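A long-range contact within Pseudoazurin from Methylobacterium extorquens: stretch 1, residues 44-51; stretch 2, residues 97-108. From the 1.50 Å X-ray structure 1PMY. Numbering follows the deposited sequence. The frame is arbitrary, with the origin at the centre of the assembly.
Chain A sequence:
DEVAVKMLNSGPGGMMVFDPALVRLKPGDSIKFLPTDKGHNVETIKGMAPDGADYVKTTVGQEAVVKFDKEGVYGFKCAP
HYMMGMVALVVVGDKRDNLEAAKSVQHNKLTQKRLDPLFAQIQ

Stretch 1, residues 44-51: TIKGMAPD
Stretch 2 97-108: DNLEAAKSVQHN

Residues 44-51 pack along one side of a short helix and the loop that follows it, burying 359 Å² in total. No direct hydrogen bond joins the two stretches; van der Waals contact and one bridging water do the work. The chains run in opposite senses: the CA atoms of Met48 and Ala102 lie 4.4 Å apart, those of Pro50 and Asn98 5.8 Å, while Ile45 reaches Val105 and His107.

Stretch 1 has no regular helix or strand. After Thr44 it enters a type II turn from Ile45 to Met48, closed by Met48 N to Ile45 O (2.9 Å), with Lys46 at phi/psi -53/137 and Gly47 at 92/0. At these angles a CB on Gly47 would jam against the carbonyl O of Lys46, and it would also lie 3.0 Å from Val105 CG2. Without one, the backbone comes close enough for Gly47 O to lie 3.6 Å from Ala102 CA and 3.6 Å from Val105 CG2. Met48 (-124/61), Ala49 (-165/147) and Pro50 (-68/152) then carry the chain past Asn98.

In stretch 2 the helix begins at Leu99, and its first turn is tied by Ala102 N to Asn98 O (2.8 Å) and Lys103 N to Leu99 O (2.9 Å). On Glu100, the backbone O accepts from Ser104 OG (2.6 Å; chi1 m), and OE1 forms a salt bridge with Lys103 NZ (2.5 Å). Val105 (-68/138) and His107 (-148/173) continue in extended form.

Met48 is the central side chain. Its m, t, p rotamer sets CG 4.2 Å from Ala102 CB and 4.0 Å from Val105 CG2, then carries CE to 3.5 Å from Ala102 O. SD lies 3.8 Å from His107 CE1 and 4.7 Å from the ring centroid, 80° off the normal, so the sulfur meets the imidazole at its edge. His107, chi1 m and chi2 99°, also presents that edge to Ile45, whose CG2 is 4.1 Å from NE2. Ile45, m and t, adds an apolar contact from CG2 to Val105 CG1 (4.4 Å). Val105 has chi1 t, which directs CG2 to Gly47 and Met48 and CG1 to Ile45.

At the other end, Asn98 points toward stretch 1 with chi1 p and chi2 -51°. Its ND2 lies 3.4 Å from Ala49 C and 4.1 Å from Pro50 CD, and donates to water 1 (3.0 Å). That water also accepts from Ala49 N (3.1 Å) and donates to Gly47 O (2.9 Å), bridging the amide to the backbone through solvent.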

ATOM      1  N   THR A  44      -7.834   0.821   0.005  1.00  6.88           N
ATOM      2  CA  THR A  44      -7.350   1.622  -1.175  1.00  6.86           C
ATOM      3  C   THR A  44      -7.338   3.141  -0.774  1.00  5.46           C
ATOM      4  O   THR A  44      -8.270   3.575  -0.040  1.00  7.49           O
ATOM      5  CB  THR A  44      -8.477   1.470  -2.285  1.00  7.43           C
ATOM      6  OG1 THR A  44      -8.504   0.057  -2.636  1.00  8.56           O
ATOM      7  CG2 THR A  44      -8.307   2.379  -3.523  1.00  7.94           C
ATOM      8  N   ILE A  45      -6.367   3.857  -1.284  1.00  5.45           N
ATOM      9  CA  ILE A  45      -6.437   5.336  -1.168  1.00  5.74           C
ATOM     10  C   ILE A  45      -6.999   5.787  -2.572  1.00  6.10           C
ATOM     11  O   ILE A  45      -6.418   5.504  -3.640  1.00  6.25           O
ATOM     12  CB  ILE A  45      -5.041   5.957  -0.995  1.00  6.16           C
ATOM     13  CG1 ILE A  45      -4.691   5.708   0.504  1.00  6.51           C
ATOM     14  CG2 ILE A  45      -5.189   7.576  -1.165  1.00  3.72           C
ATOM     15  CD1 ILE A  45      -3.149   5.700   0.695  1.00  6.75           C
ATOM     16  N   LYS A  46      -8.217   6.324  -2.573  1.00  8.45           N
ATOM     17  CA  LYS A  46      -8.833   6.738  -3.873  1.00 10.64           C
ATOM     18  C   LYS A  46      -7.912   7.653  -4.626  1.00  9.68           C
ATOM     19  O   LYS A  46      -7.260   8.575  -4.070  1.00 10.17           O
ATOM     20  CB  LYS A  46     -10.153   7.455  -3.463  1.00 13.15           C
ATOM     21  CG  LYS A  46     -10.905   7.684  -4.743  1.00 15.01           C
ATOM     22  CD  LYS A  46     -12.369   7.960  -4.755  1.00 16.95           C
ATOM     23  CE  LYS A  46     -12.856   8.870  -5.869  1.00 18.12           C
ATOM     24  NZ  LYS A  46     -12.319  10.271  -5.636  1.00 19.20           N
ATOM     25  N   GLY A  47      -7.752   7.471  -5.925  1.00  9.46           N
ATOM     26  CA  GLY A  47      -6.914   8.254  -6.814  1.00  8.60           C
ATOM     27  C   GLY A  47      -5.523   7.594  -6.888  1.00  9.38           C
ATOM     28  O   GLY A  47      -4.704   8.071  -7.712  1.00 10.05           O
ATOM     29  N   MET A  48      -5.362   6.476  -6.150  1.00  8.46           N
ATOM     30  CA  MET A  48      -4.032   5.801  -6.183  1.00  8.94           C
ATOM     31  C   MET A  48      -4.250   4.327  -6.626  1.00 10.00           C
ATOM     32  O   MET A  48      -3.899   3.389  -5.891  1.00 11.69           O
ATOM     33  CB  MET A  48      -3.184   5.876  -4.893  1.00  8.41           C
ATOM     34  CG  MET A  48      -2.897   7.267  -4.483  1.00  7.99           C
ATOM     35  SD  MET A  48      -1.930   7.335  -2.957  1.00  9.03           S
ATOM     36  CE  MET A  48      -0.287   7.049  -3.658  1.00  9.69           C
ATOM     37  N   ALA A  49      -4.798   4.160  -7.837  1.00 10.53           N
ATOM     38  CA  ALA A  49      -5.041   2.801  -8.382  1.00 11.35           C
ATOM     39  C   ALA A  49      -5.313   2.844  -9.880  1.00 11.94           C
ATOM     40  O   ALA A  49      -6.009   3.797 -10.309  1.00 12.34           O
ATOM     41  CB  ALA A  49      -6.221   2.128  -7.681  1.00 10.77           C
ATOM     42  N   PRO A  50      -4.896   1.817 -10.585  1.00 12.83           N
ATOM     43  CA  PRO A  50      -5.198   1.817 -12.044  1.00 13.65           C
ATOM     44  C   PRO A  50      -6.693   1.650 -12.188  1.00 15.17           C
ATOM     45  O   PRO A  50      -7.444   1.132 -11.376  1.00 14.44           O
ATOM     46  CB  PRO A  50      -4.291   0.736 -12.582  1.00 13.80           C
ATOM     47  CG  PRO A  50      -4.159  -0.242 -11.447  1.00 13.25           C
ATOM     48  CD  PRO A  50      -4.129   0.654 -10.168  1.00 12.54           C
ATOM     49  N   ASP A  51      -7.196   2.198 -13.317  1.00 16.91           N
ATOM     50  CA  ASP A  51      -8.650   2.169 -13.574  1.00 18.85           C
ATOM     51  C   ASP A  51      -9.036   0.726 -13.801  1.00 18.16           C
ATOM     52  O   ASP A  51      -8.210   0.006 -14.375  1.00 18.60           O
ATOM     53  CB  ASP A  51      -9.123   3.238 -14.546  1.00 21.80           C
ATOM     54  CG  ASP A  51      -8.334   3.299 -15.804  1.00 23.78           C
ATOM     55  OD1 ASP A  51      -7.994   2.168 -16.283  1.00 25.08           O
ATOM     56  OD2 ASP A  51      -8.026   4.441 -16.300  1.00 25.12           O
ATOM     57  N   ASP A  97       0.978   4.041 -16.455  1.00 13.48           N
ATOM     58  CA  ASP A  97      -0.087   4.953 -16.912  1.00 13.53           C
ATOM     59  C   ASP A  97      -0.612   5.823 -15.777  1.00 12.64           C
ATOM     60  O   ASP A  97      -0.805   7.031 -16.031  1.00 12.19           O
ATOM     61  CB  ASP A  97      -1.252   4.225 -17.589  1.00 14.85           C
ATOM     62  CG  ASP A  97      -0.973   3.458 -18.827  1.00 16.81           C
ATOM     63  OD1 ASP A  97       0.157   3.425 -19.365  1.00 18.08           O
ATOM     64  OD2 ASP A  97      -1.938   2.818 -19.328  1.00 17.63           O
ATOM     65  N   ASN A  98      -0.857   5.282 -14.582  1.00 11.68           N
ATOM     66  CA  ASN A  98      -1.380   6.010 -13.462  1.00 10.62           C
ATOM     67  C   ASN A  98      -0.378   6.606 -12.496  1.00  9.76           C
ATOM     68  O   ASN A  98      -0.711   7.181 -11.411  1.00 10.05           O
ATOM     69  CB  ASN A  98      -2.515   5.255 -12.759  1.00 10.58           C
ATOM     70  CG  ASN A  98      -1.848   4.186 -11.834  1.00 10.38           C
ATOM     71  OD1 ASN A  98      -0.998   3.402 -12.255  1.00 10.90           O
ATOM     72  ND2 ASN A  98      -2.258   4.232 -10.574  1.00  9.85           N
ATOM     73  N   LEU A  99       0.912   6.488 -12.773  1.00  9.98           N
ATOM     74  CA  LEU A  99       1.948   7.091 -11.871  1.00 10.32           C
ATOM     75  C   LEU A  99       1.784   8.598 -11.622  1.00  9.84           C
ATOM     76  O   LEU A  99       1.846   8.968 -10.454  1.00 10.21           O
ATOM     77  CB  LEU A  99       3.311   6.794 -12.553  1.00 11.14           C
ATOM     78  CG  LEU A  99       4.508   7.193 -11.688  1.00 11.97           C
ATOM     79  CD1 LEU A  99       4.521   6.639 -10.318  1.00 13.06           C
ATOM     80  CD2 LEU A  99       5.731   6.607 -12.499  1.00 13.60           C
ATOM     81  N   GLU A 100       1.651   9.422 -12.607  1.00  9.12           N
ATOM     82  CA  GLU A 100       1.566  10.909 -12.375  1.00  9.47           C
ATOM     83  C   GLU A 100       0.310  11.176 -11.573  1.00  9.28           C
ATOM     84  O   GLU A 100       0.358  12.019 -10.646  1.00  9.75           O
ATOM     85  CB  GLU A 100       1.525  11.596 -13.754  1.00  9.99           C
ATOM     86  CG  GLU A 100       1.362  13.135 -13.734  1.00 10.86           C
ATOM     87  CD  GLU A 100       2.356  13.907 -12.941  1.00 12.17           C
ATOM     88  OE1 GLU A 100       3.478  13.463 -12.637  1.00 12.87           O
ATOM     89  OE2 GLU A 100       1.908  15.030 -12.544  1.00 11.82           O
ATOM     90  N   ALA A 101      -0.798  10.502 -11.887  1.00  8.50           N
ATOM     91  CA  ALA A 101      -2.028  10.621 -11.131  1.00  9.09           C
ATOM     92  C   ALA A 101      -1.868  10.247  -9.650  1.00  8.83           C
ATOM     93  O   ALA A 101      -2.337  10.938  -8.712  1.00  7.89           O
ATOM     94  CB  ALA A 101      -3.243   9.983 -11.768  1.00 10.22           C
ATOM     95  N   ALA A 102      -1.227   9.094  -9.451  1.00  9.45           N
ATOM     96  CA  ALA A 102      -1.111   8.525  -8.061  1.00  9.34           C
ATOM     97  C   ALA A 102      -0.189   9.402  -7.226  1.00  8.26           C
ATOM     98  O   ALA A 102      -0.487   9.660  -6.026  1.00  9.23           O
ATOM     99  CB  ALA A 102      -0.678   7.089  -8.071  1.00  9.48           C
ATOM    100  N   LYS A 103       0.892   9.885  -7.818  1.00  9.76           N
ATOM    101  CA  LYS A 103       1.903  10.745  -7.127  1.00 10.76           C
ATOM    102  C   LYS A 103       1.320  12.113  -6.789  1.00 11.54           C
ATOM    103  O   LYS A 103       1.627  12.748  -5.779  1.00 12.25           O
ATOM    104  CB  LYS A 103       3.071  10.850  -8.036  1.00 11.42           C
ATOM    105  CG  LYS A 103       4.495  10.806  -7.760  1.00 14.30           C
ATOM    106  CD  LYS A 103       5.283  11.151  -9.039  1.00 16.13           C
ATOM    107  CE  LYS A 103       5.327  12.584  -9.461  1.00 17.09           C
ATOM    108  NZ  LYS A 103       4.264  13.272 -10.265  1.00 18.14           N
ATOM    109  N   SER A 104       0.323  12.586  -7.589  1.00 11.26           N
ATOM    110  CA  SER A 104      -0.358  13.854  -7.384  1.00 11.01           C
ATOM    111  C   SER A 104      -1.347  13.894  -6.260  1.00 11.11           C
ATOM    112  O   SER A 104      -1.828  15.007  -5.918  1.00 11.33           O
ATOM    113  CB  SER A 104      -0.979  14.336  -8.714  1.00 11.32           C
ATOM    114  OG  SER A 104       0.004  14.457  -9.701  1.00 11.42           O
ATOM    115  N   VAL A 105      -1.754  12.759  -5.708  1.00  9.96           N
ATOM    116  CA  VAL A 105      -2.728  12.782  -4.565  1.00 10.02           C
ATOM    117  C   VAL A 105      -1.977  13.388  -3.403  1.00 10.66           C
ATOM    118  O   VAL A 105      -0.774  13.161  -3.194  1.00 11.29           O
ATOM    119  CB  VAL A 105      -3.349  11.395  -4.369  1.00  9.50           C
ATOM    120  CG1 VAL A 105      -4.215  11.370  -3.089  1.00  9.65           C
ATOM    121  CG2 VAL A 105      -4.171  10.926  -5.543  1.00  9.82           C
ATOM    122  N   GLN A 106      -2.633  14.283  -2.627  1.00 11.59           N
ATOM    123  CA  GLN A 106      -1.966  14.975  -1.534  1.00 11.89           C
ATOM    124  C   GLN A 106      -2.328  14.270  -0.220  1.00 11.47           C
ATOM    125  O   GLN A 106      -3.359  13.591  -0.171  1.00 10.99           O
ATOM    126  CB  GLN A 106      -2.195  16.489  -1.489  1.00 13.77           C
ATOM    127  CG  GLN A 106      -2.032  17.106  -2.908  1.00 15.61           C
ATOM    128  CD  GLN A 106      -2.506  18.527  -3.041  1.00 17.30           C
ATOM    129  OE1 GLN A 106      -2.959  19.275  -2.188  1.00 18.10           O
ATOM    130  NE2 GLN A 106      -2.393  18.994  -4.310  1.00 18.79           N
ATOM    131  N   HIS A 107      -1.471  14.503   0.710  1.00 11.88           N
ATOM    132  CA  HIS A 107      -1.641  13.848   2.072  1.00 12.86           C
ATOM    133  C   HIS A 107      -1.084  14.824   3.114  1.00 13.66           C
ATOM    134  O   HIS A 107      -0.417  15.792   2.757  1.00 14.14           O
ATOM    135  CB  HIS A 107      -0.704  12.569   2.090  1.00 12.01           C
ATOM    136  CG  HIS A 107      -1.014  11.578   1.004  1.00 11.05           C
ATOM    137  ND1 HIS A 107      -0.361  11.435  -0.210  1.00 10.67           N
ATOM    138  CD2 HIS A 107      -2.061  10.713   0.993  1.00 10.72           C
ATOM    139  CE1 HIS A 107      -1.021  10.468  -0.917  1.00 10.16           C
ATOM    140  NE2 HIS A 107      -2.047  10.048  -0.181  1.00 11.26           N
ATOM    141  N   ASN A 108      -1.299  14.450   4.418  1.00 16.12           N
ATOM    142  CA  ASN A 108      -0.677  15.264   5.503  1.00 17.80           C
ATOM    143  C   ASN A 108       0.853  15.097   5.355  1.00 18.05           C
ATOM    144  O   ASN A 108       1.320  14.110   4.733  1.00 17.84           O
ATOM    145  CB  ASN A 108      -1.121  14.767   6.920  1.00 19.45           C
ATOM    146  CG  ASN A 108      -0.808  13.252   7.016  1.00 20.61           C
ATOM    147  OD1 ASN A 108       0.317  12.937   7.464  1.00 21.15           O
ATOM    148  ND2 ASN A 108      -1.708  12.404   6.551  1.00 21.70           N
TER
HETATM  149  O   HOH W   1      -4.250   6.373  -9.967  1.00 12.62           O